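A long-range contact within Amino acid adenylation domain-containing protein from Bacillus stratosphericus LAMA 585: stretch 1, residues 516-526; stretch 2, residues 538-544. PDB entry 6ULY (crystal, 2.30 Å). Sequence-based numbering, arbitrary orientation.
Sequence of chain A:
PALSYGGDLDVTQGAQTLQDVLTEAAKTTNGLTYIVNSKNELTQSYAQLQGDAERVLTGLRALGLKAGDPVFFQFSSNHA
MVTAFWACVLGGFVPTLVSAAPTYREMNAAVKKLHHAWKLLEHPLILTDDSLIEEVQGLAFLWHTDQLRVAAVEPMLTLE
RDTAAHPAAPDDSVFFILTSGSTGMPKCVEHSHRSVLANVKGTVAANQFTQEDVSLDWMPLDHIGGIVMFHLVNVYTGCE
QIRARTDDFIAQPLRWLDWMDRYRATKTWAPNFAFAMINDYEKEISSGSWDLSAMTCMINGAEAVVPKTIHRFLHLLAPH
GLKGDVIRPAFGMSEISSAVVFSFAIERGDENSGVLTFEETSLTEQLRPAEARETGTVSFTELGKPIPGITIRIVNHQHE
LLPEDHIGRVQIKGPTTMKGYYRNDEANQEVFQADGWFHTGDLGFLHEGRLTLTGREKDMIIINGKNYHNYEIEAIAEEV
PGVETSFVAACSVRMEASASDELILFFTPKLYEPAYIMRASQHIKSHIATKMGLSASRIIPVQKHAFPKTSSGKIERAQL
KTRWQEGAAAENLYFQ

Stretch 1 (516-526) YIMRASQHIKS
Stretch 2 (538-544) RIIPVQK

A helix can pack against a β-strand without a single hydrogen bond between them, provided each element turns a periodic stripe of side chains toward the other. Residues 516-526 and 538-544 of this adenylation domain-containing protein illustrate the principle in compact form. The first stretch is helical throughout, part of a longer helix, with phi near -60° and psi mostly between -35° and -52°; its backbone bonds follow the i to i+4 pattern, as in S521 N to I517 O at 2.9 Å and I524 N to A520 O at 2.8 Å. The second contains a strand, 539-543, with phi from -76° to -118° and psi from 119° to 144°. The two axes run nearly antiparallel, at 152°, and approach to 7.9 Å.

The register couples the two periodicities. Every four residues of helix match two of strand: the CA atoms of I517 and Q543 lie 7.0 Å apart, those of S521 and P541 5.2 Å, and those of K525 and I539 5.4 Å. On the strand, I539, P541 and Q543 direct their CA-to-CB bonds toward the helix, whereas I540 and V542 point away. Together the stretches bury 380 Å², summed over both sides.

P541, with 76 Å² covered, occupies the middle. Its ring, puckered C-gamma endo, lies so close to the helix that P541 CG comes to 3.3 Å from S521 CB. The small serine side chain suits this tight point. S521 adopts the m rotamer (chi1 -64°), which lets its OG donate a hydrogen bond to I517 O at 2.9 Å, one turn back along its own helix. The hydroxyl is thus satisfied locally, and proline, lacking a backbone NH, brings no donor of its own to this central contact.

I539, with 73 Å² covered, meets two neighbouring helix residues. Its chi1 is m (-58°) and its chi2 lies between wells at 122°. Its CG2 is 4.1 Å from I524 CG2, an apolar contact between two buried branched side chains. I524 (m, t) also extends this greasy patch toward the proline, with I524 CG2 4.5 Å from P541 CB.

K525 covers the other large share, 64 Å², although the residue as a whole is exposed. Its CA-to-CB bond points sideways, and the chain leaves as t, t, off (113°), t. The methylenes do the packing: K525 CG lies 4.1 Å from I539 CB, and K525 CD is 3.3 Å from I539 O. A long aliphatic stem suits such a position, because it can lie over the strand while carrying its charged amine onward.

At the far end, I517 (m, t) is buried and sets its CG2 3.7 Å from Q543 CD. Q543, with chi1 p (69°) and chi2 -99°, presents its amide carbon to this methyl, so the contact is one of packing. Shape and register, rather than polar pairing, join the two segments.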

# COMPACT_ATOMS: atom_id res chain seq x y z
N TYR A 516 19.84 -34.10 -7.99
CA TYR A 516 20.78 -33.00 -8.27
C TYR A 516 20.13 -31.68 -7.88
O TYR A 516 20.81 -30.81 -7.31
CB TYR A 516 21.19 -32.97 -9.75
CG TYR A 516 22.42 -32.13 -10.03
CD1 TYR A 516 23.70 -32.64 -9.86
CD2 TYR A 516 22.31 -30.80 -10.42
CE1 TYR A 516 24.83 -31.87 -10.08
CE2 TYR A 516 23.44 -30.02 -10.67
CZ TYR A 516 24.70 -30.55 -10.48
OH TYR A 516 25.82 -29.79 -10.70
N ILE A 517 18.84 -31.53 -8.19
CA ILE A 517 18.10 -30.26 -7.91
C ILE A 517 17.94 -30.10 -6.39
O ILE A 517 18.13 -28.98 -5.88
CB ILE A 517 16.75 -30.23 -8.65
CG1 ILE A 517 16.96 -30.09 -10.16
CG2 ILE A 517 15.87 -29.11 -8.11
CD1 ILE A 517 15.72 -30.40 -10.99
N MET A 518 17.58 -31.18 -5.70
CA MET A 518 17.37 -31.12 -4.23
C MET A 518 18.70 -30.82 -3.53
O MET A 518 18.69 -30.05 -2.56
CB MET A 518 16.74 -32.41 -3.73
CG MET A 518 15.25 -32.47 -4.06
SD MET A 518 14.45 -33.98 -3.51
CE MET A 518 14.60 -33.80 -1.73
N ARG A 519 19.82 -31.35 -4.03
CA ARG A 519 21.14 -31.04 -3.45
C ARG A 519 21.44 -29.54 -3.61
O ARG A 519 21.79 -28.88 -2.60
CB ARG A 519 22.24 -31.86 -4.11
CG ARG A 519 23.63 -31.52 -3.59
CD ARG A 519 24.70 -32.07 -4.49
NE ARG A 519 24.40 -33.44 -4.87
CZ ARG A 519 24.86 -34.05 -5.94
NH1 ARG A 519 25.67 -33.40 -6.76
NH2 ARG A 519 24.50 -35.31 -6.19
N ALA A 520 21.33 -29.01 -4.83
CA ALA A 520 21.64 -27.59 -5.10
C ALA A 520 20.74 -26.70 -4.23
O ALA A 520 21.26 -25.72 -3.68
CB ALA A 520 21.50 -27.25 -6.56
N SER A 521 19.44 -27.04 -4.12
CA SER A 521 18.44 -26.24 -3.37
C SER A 521 18.84 -26.14 -1.89
O SER A 521 18.76 -25.03 -1.32
CB SER A 521 17.06 -26.82 -3.52
OG SER A 521 16.65 -26.75 -4.87
N GLN A 522 19.25 -27.26 -1.30
CA GLN A 522 19.73 -27.31 0.11
C GLN A 522 20.97 -26.43 0.24
O GLN A 522 21.03 -25.65 1.19
CB GLN A 522 20.07 -28.73 0.56
CG GLN A 522 18.88 -29.68 0.67
CD GLN A 522 19.34 -31.09 0.97
OE1 GLN A 522 18.96 -32.05 0.31
NE2 GLN A 522 20.20 -31.22 1.97
N HIS A 523 21.94 -26.56 -0.67
CA HIS A 523 23.21 -25.78 -0.62
C HIS A 523 22.92 -24.29 -0.81
O HIS A 523 23.58 -23.48 -0.15
CB HIS A 523 24.23 -26.31 -1.63
CG HIS A 523 24.76 -27.66 -1.30
ND1 HIS A 523 24.85 -28.14 -0.01
CD2 HIS A 523 25.24 -28.64 -2.10
CE1 HIS A 523 25.35 -29.36 -0.02
NE2 HIS A 523 25.60 -29.69 -1.29
N ILE A 524 22.00 -23.93 -1.70
CA ILE A 524 21.62 -22.51 -1.93
C ILE A 524 21.11 -21.93 -0.61
O ILE A 524 21.60 -20.87 -0.17
CB ILE A 524 20.56 -22.41 -3.05
CG1 ILE A 524 21.17 -22.66 -4.44
CG2 ILE A 524 19.84 -21.06 -3.01
CD1 ILE A 524 20.13 -22.83 -5.56
N LYS A 525 20.16 -22.62 0.01
CA LYS A 525 19.54 -22.15 1.27
C LYS A 525 20.64 -21.97 2.31
O LYS A 525 20.70 -20.89 2.95
CB LYS A 525 18.44 -23.14 1.67
CG LYS A 525 17.47 -22.61 2.72
CD LYS A 525 16.17 -23.40 2.83
CE LYS A 525 16.01 -24.14 4.15
NZ LYS A 525 14.77 -24.95 4.17
N SER A 526 21.51 -22.97 2.48
CA SER A 526 22.48 -23.01 3.61
C SER A 526 23.67 -22.10 3.31
O SER A 526 24.17 -21.46 4.25
CB SER A 526 22.90 -24.42 3.93
OG SER A 526 23.77 -24.94 2.94
N ARG A 538 14.58 -18.09 5.43
CA ARG A 538 14.35 -16.85 4.63
C ARG A 538 14.62 -17.07 3.14
O ARG A 538 14.29 -16.15 2.36
CB ARG A 538 15.22 -15.72 5.18
CG ARG A 538 14.53 -14.85 6.22
CD ARG A 538 15.50 -14.29 7.25
NE ARG A 538 15.06 -14.53 8.61
CZ ARG A 538 15.81 -14.34 9.69
NH1 ARG A 538 17.05 -13.90 9.56
NH2 ARG A 538 15.32 -14.58 10.89
N ILE A 539 15.26 -18.18 2.77
CA ILE A 539 15.63 -18.47 1.35
C ILE A 539 14.80 -19.64 0.82
O ILE A 539 14.81 -20.70 1.48
CB ILE A 539 17.14 -18.77 1.25
CG1 ILE A 539 17.99 -17.61 1.78
CG2 ILE A 539 17.52 -19.14 -0.17
CD1 ILE A 539 18.92 -17.98 2.91
N ILE A 540 14.11 -19.48 -0.32
CA ILE A 540 13.30 -20.56 -0.96
C ILE A 540 13.95 -20.86 -2.32
O ILE A 540 14.00 -19.93 -3.15
CB ILE A 540 11.83 -20.14 -1.11
CG1 ILE A 540 11.04 -20.37 0.17
CG2 ILE A 540 11.19 -20.84 -2.30
CD1 ILE A 540 10.03 -19.28 0.47
N PRO A 541 14.45 -22.09 -2.60
CA PRO A 541 15.05 -22.39 -3.90
C PRO A 541 14.03 -22.96 -4.89
O PRO A 541 13.42 -23.96 -4.58
CB PRO A 541 16.08 -23.46 -3.52
CG PRO A 541 15.36 -24.26 -2.45
CD PRO A 541 14.57 -23.22 -1.67
N VAL A 542 13.87 -22.30 -6.05
CA VAL A 542 12.94 -22.74 -7.13
C VAL A 542 13.75 -23.05 -8.39
O VAL A 542 14.43 -22.14 -8.90
CB VAL A 542 11.86 -21.68 -7.40
CG1 VAL A 542 10.86 -22.14 -8.45
CG2 VAL A 542 11.15 -21.26 -6.12
N GLN A 543 13.67 -24.29 -8.86
CA GLN A 543 14.32 -24.77 -10.10
C GLN A 543 13.53 -24.26 -11.32
O GLN A 543 12.29 -24.18 -11.25
CB GLN A 543 14.44 -26.30 -10.09
CG GLN A 543 13.11 -27.05 -10.19
CD GLN A 543 12.58 -27.54 -8.87
OE1 GLN A 543 12.81 -26.94 -7.82
NE2 GLN A 543 11.88 -28.67 -8.90
N LYS A 544 14.24 -23.92 -12.40
CA LYS A 544 13.61 -23.46 -13.67
C LYS A 544 14.22 -24.18 -14.89
O LYS A 544 15.39 -24.58 -14.97
CB LYS A 544 13.70 -21.93 -13.77
CG LYS A 544 12.48 -21.17 -13.23
CD LYS A 544 11.14 -21.55 -13.87
CE LYS A 544 11.14 -21.50 -15.39
NZ LYS A 544 10.15 -22.42 -15.99